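Local coordinates for protein membrane-anchored mycosin mycp1 (Mycobacterium thermoresistibile, PDB 4HVL) that is a subtilisin-like serine protease of the mycosin group, a membrane-anchored component of the ESX-1 type VII secretion system that probably cleaves secreted protein substrates, at residues A[243-247]-A[248-252]; A[52-55]-A[56-60]; A[346-350]-A[351-355]. One frame throughout, in Å; residues are numbered along the deposited sequence.

Contact 1: A[243-247]-A[248-252]; sequences QTIVS and PAWYS
Ile245 lays its CG2 methyl on the indole of Trp250, a CH-pi contact 3.7 Å from that CG2 to the centroid of the six-membered ring and only 17° off the ring normal. Its CD1 reaches farther along the same ring, 3.8 Å from Trp250 CE3, so the aliphatic branches follow the benzo half. Trp250 chi1 of 79° sets CG between the backbone N and the carbonyl carbon, which folds the indole back over the end of the strand. On the next residue, Val246 CG1 meets Ala249 CB at 3.8 Å. The backbone holds the turn: Trp250 N donates to Val246 O at 3.0 Å, bent at 133°, and Tyr251 N reaches Pro248 O at 3.0 Å. A cis peptide between Ser247 and Pro248 makes the reversal abrupt. Ser247 OG lies 3.6 Å from Tyr251 CE2, and both hydroxyls, Ser247 OG and Tyr251 OH, are hydrogen-bonded to Glu193 OE1, a shared anchor that ties strand end and turn together. Farther out, Tyr185 of the paired strand touches both Ile245 and Trp250, while Val196 of helix 194-206 lies against Ser247, Pro248 and Tyr251. The whole is a cis-proline turn leading from a two-stranded antiparallel sheet, 183-186 with 244-247, into a short 3-10 segment of the subtilisin-like domain, with the Pro248 side chain about 5 Å from that of Glu181, a zinc ligand.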
ATOM      1  N   GLN A 243     -14.703   8.222 -12.802  1.00 20.85           N
ATOM      2  CA  GLN A 243     -15.586   7.081 -13.098  1.00 22.32           C
ATOM      3  C   GLN A 243     -15.358   5.886 -12.159  1.00 21.14           C
ATOM      4  O   GLN A 243     -16.288   5.108 -11.907  1.00 21.24           O
ATOM      5  CB  GLN A 243     -15.358   6.609 -14.533  1.00 24.30           C
ATOM      6  CG  GLN A 243     -15.487   7.725 -15.556  1.00 27.25           C
ATOM      7  CD  GLN A 243     -15.042   7.304 -16.947  1.00 30.89           C
ATOM      8  OE1 GLN A 243     -14.304   6.313 -17.122  1.00 32.97           O
ATOM      9  NE2 GLN A 243     -15.477   8.063 -17.950  1.00 33.22           N
ATOM     10  N   THR A 244     -14.117   5.722 -11.695  1.00 19.85           N
ATOM     11  CA  THR A 244     -13.722   4.595 -10.864  1.00 19.45           C
ATOM     12  C   THR A 244     -13.279   5.069  -9.471  1.00 18.64           C
ATOM     13  O   THR A 244     -12.327   5.826  -9.338  1.00 18.03           O
ATOM     14  CB  THR A 244     -12.594   3.797 -11.543  1.00 19.58           C
ATOM     15  OG1 THR A 244     -13.042   3.346 -12.819  1.00 20.24           O
ATOM     16  CG2 THR A 244     -12.182   2.579 -10.722  1.00 19.35           C
ATOM     17  N   ILE A 245     -14.019   4.658  -8.448  1.00 18.78           N
ATOM     18  CA  ILE A 245     -13.623   4.860  -7.066  1.00 18.55           C
ATOM     19  C   ILE A 245     -12.563   3.804  -6.732  1.00 17.61           C
ATOM     20  O   ILE A 245     -12.734   2.625  -7.074  1.00 18.05           O
ATOM     21  CB  ILE A 245     -14.835   4.703  -6.114  1.00 19.95           C
ATOM     22  CG1 ILE A 245     -15.919   5.746  -6.439  1.00 21.12           C
ATOM     23  CG2 ILE A 245     -14.419   4.757  -4.642  1.00 19.51           C
ATOM     24  CD1 ILE A 245     -15.412   7.178  -6.454  1.00 21.69           C
ATOM     25  N   VAL A 246     -11.462   4.236  -6.124  1.00 16.32           N
ATOM     26  CA  VAL A 246     -10.462   3.340  -5.529  1.00 15.83           C
ATOM     27  C   VAL A 246     -10.482   3.553  -4.016  1.00 15.32           C
ATOM     28  O   VAL A 246     -10.332   4.697  -3.532  1.00 14.66           O
ATOM     29  CB  VAL A 246      -9.041   3.624  -6.078  1.00 15.85           C
ATOM     30  CG1 VAL A 246      -8.046   2.603  -5.539  1.00 16.01           C
ATOM     31  CG2 VAL A 246      -9.041   3.599  -7.609  1.00 16.06           C
ATOM     32  N   SER A 247     -10.685   2.476  -3.268  1.00 14.84           N
ATOM     33  CA  SER A 247     -10.785   2.557  -1.800  1.00 15.23           C
ATOM     34  C   SER A 247      -9.751   1.639  -1.149  1.00 15.17           C
ATOM     35  O   SER A 247      -9.576   0.515  -1.589  1.00 15.41           O
ATOM     36  CB  SER A 247     -12.179   2.140  -1.316  1.00 15.75           C
ATOM     37  OG  SER A 247     -12.335   2.343   0.090  1.00 16.31           O
ATOM     38  N   PRO A 248      -9.119   2.093  -0.056  1.00 15.28           N
ATOM     39  CA  PRO A 248      -9.385   3.312   0.719  1.00 15.51           C
ATOM     40  C   PRO A 248      -8.626   4.546   0.196  1.00 15.35           C
ATOM     41  O   PRO A 248      -8.595   5.587   0.858  1.00 15.25           O
ATOM     42  CB  PRO A 248      -8.891   2.932   2.106  1.00 15.81           C
ATOM     43  CG  PRO A 248      -7.710   2.073   1.805  1.00 15.58           C
ATOM     44  CD  PRO A 248      -8.108   1.253   0.606  1.00 15.43           C
ATOM     45  N   ALA A 249      -8.036   4.427  -0.995  1.00 15.37           N
ATOM     46  CA  ALA A 249      -7.283   5.549  -1.615  1.00 15.49           C
ATOM     47  C   ALA A 249      -8.016   6.890  -1.547  1.00 15.60           C
ATOM     48  O   ALA A 249      -7.380   7.942  -1.349  1.00 15.62           O
ATOM     49  CB  ALA A 249      -6.957   5.220  -3.072  1.00 15.49           C
ATOM     50  N   TRP A 250      -9.337   6.836  -1.750  1.00 15.90           N
ATOM     51  CA  TRP A 250     -10.177   8.009  -1.856  1.00 16.18           C
ATOM     52  C   TRP A 250     -10.501   8.712  -0.566  1.00 16.46           C
ATOM     53  O   TRP A 250     -11.167   9.733  -0.607  1.00 16.47           O
ATOM     54  CB  TRP A 250     -11.465   7.697  -2.636  1.00 16.61           C
ATOM     55  CG  TRP A 250     -12.590   6.976  -1.915  1.00 17.20           C
ATOM     56  CD1 TRP A 250     -12.479   5.958  -1.011  1.00 17.50           C
ATOM     57  CD2 TRP A 250     -13.992   7.209  -2.074  1.00 17.80           C
ATOM     58  NE1 TRP A 250     -13.708   5.554  -0.596  1.00 17.62           N
ATOM     59  CE2 TRP A 250     -14.662   6.303  -1.224  1.00 17.84           C
ATOM     60  CE3 TRP A 250     -14.746   8.116  -2.831  1.00 18.09           C
ATOM     61  CZ2 TRP A 250     -16.058   6.262  -1.110  1.00 18.67           C
ATOM     62  CZ3 TRP A 250     -16.138   8.083  -2.731  1.00 18.74           C
ATOM     63  CH2 TRP A 250     -16.785   7.156  -1.880  1.00 19.28           C
ATOM     64  N   TYR A 251     -10.048   8.181   0.567  1.00 16.89           N
ATOM     65  CA  TYR A 251     -10.228   8.835   1.860  1.00 17.90           C
ATOM     66  C   TYR A 251      -9.171   9.913   2.125  1.00 18.33           C
ATOM     67  O   TYR A 251      -9.131  10.469   3.205  1.00 18.85           O
ATOM     68  CB  TYR A 251     -10.254   7.794   3.008  1.00 18.16           C
ATOM     69  CG  TYR A 251     -11.535   6.985   3.015  1.00 18.33           C
ATOM     70  CD1 TYR A 251     -12.736   7.569   3.395  1.00 19.01           C
ATOM     71  CD2 TYR A 251     -11.562   5.663   2.594  1.00 18.14           C
ATOM     72  CE1 TYR A 251     -13.918   6.854   3.379  1.00 19.39           C
ATOM     73  CE2 TYR A 251     -12.741   4.944   2.570  1.00 18.31           C
ATOM     74  CZ  TYR A 251     -13.917   5.546   2.969  1.00 19.14           C
ATOM     75  OH  TYR A 251     -15.110   4.850   2.956  1.00 19.34           O
ATOM     76  N   SER A 252      -8.345  10.242   1.135  1.00 18.81           N
ATOM     77  CA  SER A 252      -7.385  11.347   1.285  1.00 19.69           C
ATOM     78  C   SER A 252      -8.110  12.632   1.706  1.00 19.93           C
ATOM     79  O   SER A 252      -9.120  12.954   1.136  1.00 19.50           O
ATOM     80  CB  SER A 252      -6.648  11.582  -0.037  1.00 20.11           C
ATOM     81  OG  SER A 252      -5.532  12.436   0.164  1.00 21.35           O
TER

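Contact 2: A[52-55]-A[56-60]; sequences LTEA and HKFAT
Glu54 and Lys57, one turn apart, join in a salt bridge: Lys57 NZ donates to Glu54 OE2 at 2.8 Å, coming in on the syn side but 27° out of the carboxylate plane. Both chains bend to meet, the glutamate at chi2 (66°) and the lysine at chi3 (-41°), and Lys57 CE follows its nitrogen to 3.2 Å from the same Glu54 OE2. Three backbone carbonyls, of Leu52, Glu54 and Ala55, accept bonds from the following residues. Leu52 O receives His56 N at 2.9 Å, the ordinary i to i+4 bond, and also lies 3.3 Å from His56 CG, over one face of the imidazole toward its rim. Glu54 O takes Lys57 N at 2.9 Å, an i to i+3 bond. Ala55 O accepts twice, from Phe58 N at 2.9 Å and from Ala59 N at 3.3 Å. Spacings of i+3 and i+4 are mixed here, on the way from helix 52-55 toward strand 65-70, the first in sequence of the seven strands of the central parallel sheet. With CG anti to its carbonyl carbon, the Phe58 ring swings back along the turn, bringing CD2 to 3.4 Å from Glu54 O. Three more polar atoms have partners beyond the turn: His56 NE2 is hydrogen-bonded to Val122 O, Thr60 OG1 to Asp125 OD2, and Phe58 O to Arg328 NH1 of helix 311-328. Pro363 and Leu367 of the C-terminal helix 363-368 touch Ala55.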
ATOM      1  N   LEU A  52      18.591   6.186  -0.268  1.00 24.77           N
ATOM      2  CA  LEU A  52      18.348   5.478   0.991  1.00 25.04           C
ATOM      3  C   LEU A  52      19.583   5.438   1.890  1.00 25.52           C
ATOM      4  O   LEU A  52      19.492   5.646   3.110  1.00 23.81           O
ATOM      5  CB  LEU A  52      17.816   4.059   0.735  1.00 24.80           C
ATOM      6  CG  LEU A  52      16.415   3.920   0.108  1.00 24.58           C
ATOM      7  CD1 LEU A  52      15.964   2.472   0.127  1.00 24.44           C
ATOM      8  CD2 LEU A  52      15.377   4.797   0.797  1.00 25.03           C
ATOM      9  N   THR A  53      20.735   5.193   1.273  1.00 26.97           N
ATOM     10  CA  THR A  53      22.015   5.219   1.959  1.00 28.57           C
ATOM     11  C   THR A  53      22.197   6.521   2.746  1.00 29.03           C
ATOM     12  O   THR A  53      22.549   6.499   3.918  1.00 31.42           O
ATOM     13  CB  THR A  53      23.177   5.062   0.948  1.00 29.87           C
ATOM     14  OG1 THR A  53      23.036   3.822   0.246  1.00 30.14           O
ATOM     15  CG2 THR A  53      24.480   5.058   1.646  1.00 30.93           C
ATOM     16  N   GLU A  54      21.948   7.652   2.109  1.00 28.53           N
ATOM     17  CA  GLU A  54      22.067   8.941   2.786  1.00 29.58           C
ATOM     18  C   GLU A  54      20.984   9.086   3.865  1.00 27.48           C
ATOM     19  O   GLU A  54      21.268   9.512   4.993  1.00 26.56           O
ATOM     20  CB  GLU A  54      21.957  10.069   1.768  1.00 32.06           C
ATOM     21  CG  GLU A  54      22.212  11.471   2.302  1.00 36.64           C
ATOM     22  CD  GLU A  54      23.642  11.695   2.765  1.00 39.98           C
ATOM     23  OE1 GLU A  54      24.523  10.882   2.413  1.00 42.59           O
ATOM     24  OE2 GLU A  54      23.887  12.688   3.493  1.00 45.22           O
ATOM     25  N   ALA A  55      19.750   8.732   3.523  1.00 24.56           N
ATOM     26  CA  ALA A  55      18.652   8.874   4.462  1.00 24.27           C
ATOM     27  C   ALA A  55      18.945   8.151   5.777  1.00 24.46           C
ATOM     28  O   ALA A  55      18.590   8.662   6.852  1.00 24.28           O
ATOM     29  CB  ALA A  55      17.339   8.379   3.866  1.00 23.05           C
ATOM     30  N   HIS A  56      19.592   6.987   5.690  1.00 24.57           N
ATOM     31  CA  HIS A  56      19.927   6.191   6.882  1.00 25.07           C
ATOM     32  C   HIS A  56      20.962   6.804   7.815  1.00 26.57           C
ATOM     33  O   HIS A  56      21.157   6.288   8.917  1.00 27.24           O
ATOM     34  CB  HIS A  56      20.377   4.779   6.517  1.00 25.12           C
ATOM     35  CG  HIS A  56      19.277   3.922   5.968  1.00 25.04           C
ATOM     36  ND1 HIS A  56      19.518   2.818   5.175  1.00 24.92           N
ATOM     37  CD2 HIS A  56      17.929   4.021   6.077  1.00 24.15           C
ATOM     38  CE1 HIS A  56      18.368   2.283   4.809  1.00 24.42           C
ATOM     39  NE2 HIS A  56      17.389   3.002   5.333  1.00 24.02           N
ATOM     40  N   LYS A  57      21.651   7.866   7.397  1.00 27.72           N
ATOM     41  CA  LYS A  57      22.466   8.630   8.339  1.00 28.78           C
ATOM     42  C   LYS A  57      21.548   9.321   9.363  1.00 27.83           C
ATOM     43  O   LYS A  57      21.973   9.628  10.473  1.00 27.89           O
ATOM     44  CB  LYS A  57      23.348   9.664   7.616  1.00 31.72           C
ATOM     45  CG  LYS A  57      24.284   9.073   6.560  1.00 33.90           C
ATOM     46  CD  LYS A  57      25.489   9.962   6.225  1.00 38.34           C
ATOM     47  CE  LYS A  57      25.118  11.443   6.126  1.00 40.31           C
ATOM     48  NZ  LYS A  57      26.040  12.238   5.261  1.00 42.85           N
ATOM     49  N   PHE A  58      20.285   9.542   8.990  1.00 26.06           N
ATOM     50  CA  PHE A  58      19.370  10.373   9.768  1.00 26.02           C
ATOM     51  C   PHE A  58      18.299   9.596  10.538  1.00 24.99           C
ATOM     52  O   PHE A  58      17.815  10.091  11.557  1.00 26.03           O
ATOM     53  CB  PHE A  58      18.747  11.427   8.853  1.00 26.28           C
ATOM     54  CG  PHE A  58      19.781  12.289   8.186  1.00 28.08           C
ATOM     55  CD1 PHE A  58      20.549  13.176   8.944  1.00 29.37           C
ATOM     56  CD2 PHE A  58      20.047  12.163   6.832  1.00 27.95           C
ATOM     57  CE1 PHE A  58      21.545  13.942   8.356  1.00 30.35           C
ATOM     58  CE2 PHE A  58      21.023  12.931   6.235  1.00 29.07           C
ATOM     59  CZ  PHE A  58      21.782  13.822   6.997  1.00 30.59           C
ATOM     60  N   ALA A  59      17.973   8.388  10.080  1.00 22.88           N
ATOM     61  CA  ALA A  59      16.971   7.518  10.717  1.00 22.19           C
ATOM     62  C   ALA A  59      16.961   6.134  10.057  1.00 21.47           C
ATOM     63  O   ALA A  59      17.295   6.009   8.889  1.00 20.26           O
ATOM     64  CB  ALA A  59      15.576   8.131  10.644  1.00 22.04           C
ATOM     65  N   THR A  60      16.581   5.108  10.822  1.00 21.56           N
ATOM     66  CA  THR A  60      16.480   3.736  10.321  1.00 21.66           C
ATOM     67  C   THR A  60      15.151   3.029  10.654  1.00 21.26           C
ATOM     68  O   THR A  60      15.005   1.855  10.354  1.00 19.98           O
ATOM     69  CB  THR A  60      17.575   2.851  10.929  1.00 22.78           C
ATOM     70  OG1 THR A  60      17.438   2.845  12.351  1.00 23.28           O
ATOM     71  CG2 THR A  60      18.959   3.350  10.560  1.00 24.13           C
TER

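Contact 3: A[346-350]-A[351-355]; sequences RHPGG and GVDNY
Pro348 to Gly351 form a type I beta turn closed by Gly351 N donating to Pro348 O at 3.0 Å. Gly351 follows at phi 85° and psi -64°, a backbone shape that calls for glycine because a beta carbon would collide with Gly350 O; a weak bond of 3.0 Å from Val352 N to Gly350 O across it fits a classic gamma turn. Among the side chains, Pro348 and Asp353 carry the contact. The carboxylate sets OD2 against the flank of the pyrrolidine ring, 3.4 Å from both Pro348 CB and Pro348 CG, while Pro348 CD lies 3.3 Å from Gly351 O. Chi1 of 70° turns the aspartate back toward the proline. One water bridges the two segments, donating to Asp353 OD2 at 2.6 Å and accepting from Gly350 N at 2.9 Å, so a turn amide and the acid are linked without touching. The other oxygen, Asp353 OD1, accepts from Tyr355 N, making an Asx turn, and from Val356 N as well, and these two amides, with the water on OD2, probably hold the carboxylate's rotation. His347 brings CB to 3.5 Å from Gly351 O, but its ring is held elsewhere, through ND1 on Ala358 O. This loop runs across the surface between helix 334-343 and the C-terminal helix 363-368, with Arg346 paired by backbone bonds to Val360 and Asn354 to Gly274, just ahead of strand 277-282 at the edge of the central sheet.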
ATOM      1  N   ARG A 346       9.128  16.097  -4.897  1.00 25.79           N
ATOM      2  CA  ARG A 346       9.516  16.779  -6.129  1.00 27.99           C
ATOM      3  C   ARG A 346       8.257  16.954  -6.987  1.00 25.93           C
ATOM      4  O   ARG A 346       7.756  15.996  -7.549  1.00 24.49           O
ATOM      5  CB  ARG A 346      10.558  15.943  -6.854  1.00 32.03           C
ATOM      6  CG  ARG A 346      11.313  16.683  -7.943  1.00 38.27           C
ATOM      7  CD  ARG A 346      12.685  17.147  -7.446  1.00 43.10           C
ATOM      8  NE  ARG A 346      13.515  17.646  -8.542  1.00 48.79           N
ATOM      9  CZ  ARG A 346      14.179  16.873  -9.404  1.00 55.20           C
ATOM     10  NH1 ARG A 346      14.118  15.541  -9.311  1.00 57.73           N
ATOM     11  NH2 ARG A 346      14.920  17.430 -10.367  1.00 58.64           N
ATOM     12  N   HIS A 347       7.752  18.181  -7.070  1.00 25.14           N
ATOM     13  CA  HIS A 347       6.441  18.459  -7.696  1.00 24.69           C
ATOM     14  C   HIS A 347       6.439  18.328  -9.221  1.00 24.73           C
ATOM     15  O   HIS A 347       7.385  18.714  -9.882  1.00 25.41           O
ATOM     16  CB  HIS A 347       5.941  19.863  -7.320  1.00 25.46           C
ATOM     17  CG  HIS A 347       6.109  20.203  -5.867  1.00 25.91           C
ATOM     18  ND1 HIS A 347       5.671  19.379  -4.851  1.00 25.44           N
ATOM     19  CD2 HIS A 347       6.681  21.273  -5.263  1.00 26.92           C
ATOM     20  CE1 HIS A 347       5.956  19.933  -3.684  1.00 25.62           C
ATOM     21  NE2 HIS A 347       6.574  21.081  -3.907  1.00 27.30           N
ATOM     22  N   PRO A 348       5.354  17.786  -9.790  1.00 23.81           N
ATOM     23  CA  PRO A 348       5.304  17.618 -11.224  1.00 23.91           C
ATOM     24  C   PRO A 348       5.086  18.958 -11.925  1.00 24.05           C
ATOM     25  O   PRO A 348       4.987  19.992 -11.258  1.00 23.36           O
ATOM     26  CB  PRO A 348       4.085  16.718 -11.411  1.00 23.45           C
ATOM     27  CG  PRO A 348       3.178  17.098 -10.298  1.00 22.73           C
ATOM     28  CD  PRO A 348       4.099  17.358  -9.144  1.00 22.59           C
ATOM     29  N   GLY A 349       4.983  18.909 -13.252  1.00 24.77           N
ATOM     30  CA  GLY A 349       4.885  20.098 -14.103  1.00 25.31           C
ATOM     31  C   GLY A 349       3.701  21.006 -13.849  1.00 25.20           C
ATOM     32  O   GLY A 349       3.774  22.208 -14.090  1.00 25.89           O
ATOM     33  N   GLY A 350       2.596  20.436 -13.371  1.00 25.17           N
ATOM     34  CA  GLY A 350       1.419  21.219 -13.026  1.00 25.43           C
ATOM     35  C   GLY A 350       1.305  21.529 -11.548  1.00 25.41           C
ATOM     36  O   GLY A 350       0.268  21.998 -11.107  1.00 26.06           O
ATOM     37  N   GLY A 351       2.369  21.298 -10.777  1.00 25.51           N
ATOM     38  CA  GLY A 351       2.341  21.554  -9.327  1.00 25.24           C
ATOM     39  C   GLY A 351       1.765  20.387  -8.521  1.00 24.10           C
ATOM     40  O   GLY A 351       2.442  19.804  -7.667  1.00 23.80           O
ATOM     41  N   VAL A 352       0.499  20.089  -8.740  1.00 23.74           N
ATOM     42  CA  VAL A 352      -0.117  18.866  -8.221  1.00 23.52           C
ATOM     43  C   VAL A 352      -0.865  18.257  -9.398  1.00 23.53           C
ATOM     44  O   VAL A 352      -1.417  18.983 -10.230  1.00 23.94           O
ATOM     45  CB  VAL A 352      -1.094  19.163  -7.052  1.00 24.86           C
ATOM     46  CG1 VAL A 352      -1.978  17.965  -6.731  1.00 24.87           C
ATOM     47  CG2 VAL A 352      -0.335  19.610  -5.806  1.00 25.11           C
ATOM     48  N   ASP A 353      -0.868  16.931  -9.495  1.00 22.53           N
ATOM     49  CA  ASP A 353      -1.712  16.283 -10.476  1.00 22.16           C
ATOM     50  C   ASP A 353      -2.268  14.959  -9.955  1.00 21.61           C
ATOM     51  O   ASP A 353      -1.930  14.509  -8.857  1.00 21.04           O
ATOM     52  CB  ASP A 353      -0.991  16.164 -11.825  1.00 22.56           C
ATOM     53  CG  ASP A 353       0.146  15.173 -11.814  1.00 22.81           C
ATOM     54  OD1 ASP A 353       0.033  14.108 -11.164  1.00 22.70           O
ATOM     55  OD2 ASP A 353       1.151  15.441 -12.503  1.00 23.18           O
ATOM     56  N   ASN A 354      -3.144  14.364 -10.747  1.00 20.54           N
ATOM     57  CA  ASN A 354      -3.864  13.162 -10.339  1.00 20.23           C
ATOM     58  C   ASN A 354      -3.061  11.863 -10.477  1.00 19.99           C
ATOM     59  O   ASN A 354      -3.513  10.813 -10.047  1.00 19.60           O
ATOM     60  CB  ASN A 354      -5.199  13.085 -11.099  1.00 20.85           C
ATOM     61  CG  ASN A 354      -6.255  14.018 -10.517  1.00 21.66           C
ATOM     62  OD1 ASN A 354      -5.938  14.919  -9.742  1.00 21.29           O
ATOM     63  ND2 ASN A 354      -7.532  13.789 -10.877  1.00 22.71           N
ATOM     64  N   TYR A 355      -1.862  11.946 -11.058  1.00 20.57           N
ATOM     65  CA  TYR A 355      -1.043  10.763 -11.276  1.00 21.66           C
ATOM     66  C   TYR A 355      -0.054  10.585 -10.126  1.00 20.41           C
ATOM     67  O   TYR A 355       0.096   9.476  -9.584  1.00 20.74           O
ATOM     68  CB  TYR A 355      -0.354  10.851 -12.641  1.00 23.65           C
ATOM     69  CG  TYR A 355      -1.363  11.128 -13.721  1.00 26.23           C
ATOM     70  CD1 TYR A 355      -2.079  10.106 -14.291  1.00 28.21           C
ATOM     71  CD2 TYR A 355      -1.639  12.437 -14.128  1.00 28.31           C
ATOM     72  CE1 TYR A 355      -3.050  10.350 -15.252  1.00 30.03           C
ATOM     73  CE2 TYR A 355      -2.606  12.703 -15.093  1.00 30.42           C
ATOM     74  CZ  TYR A 355      -3.310  11.646 -15.650  1.00 31.07           C
ATOM     75  OH  TYR A 355      -4.269  11.885 -16.616  1.00 34.52           O
TER
HETATM   76  O   HOH W   1       1.691  17.692 -13.785  1.00 25.82           O

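In the fold
Contact 1 is the buried one of the three: an aliphatic-on-indole contact and a cis proline at the end of strand 244-247, with its hydroxyls satisfied inside the protein. Contact 2 is partly buried and lies on the opposite side of the chain's centre, about 32 Å away between centres; there a run of helical backbone bonds is flanked by a salt bridge. Contact 3 lies at the surface, where glycines, a water and an acid replace apolar packing. No two touch, and none shares a segment, yet helix 363-368 relates two of them: it packs on contact 2, and the loop of contact 3 runs toward it from helix 334-343.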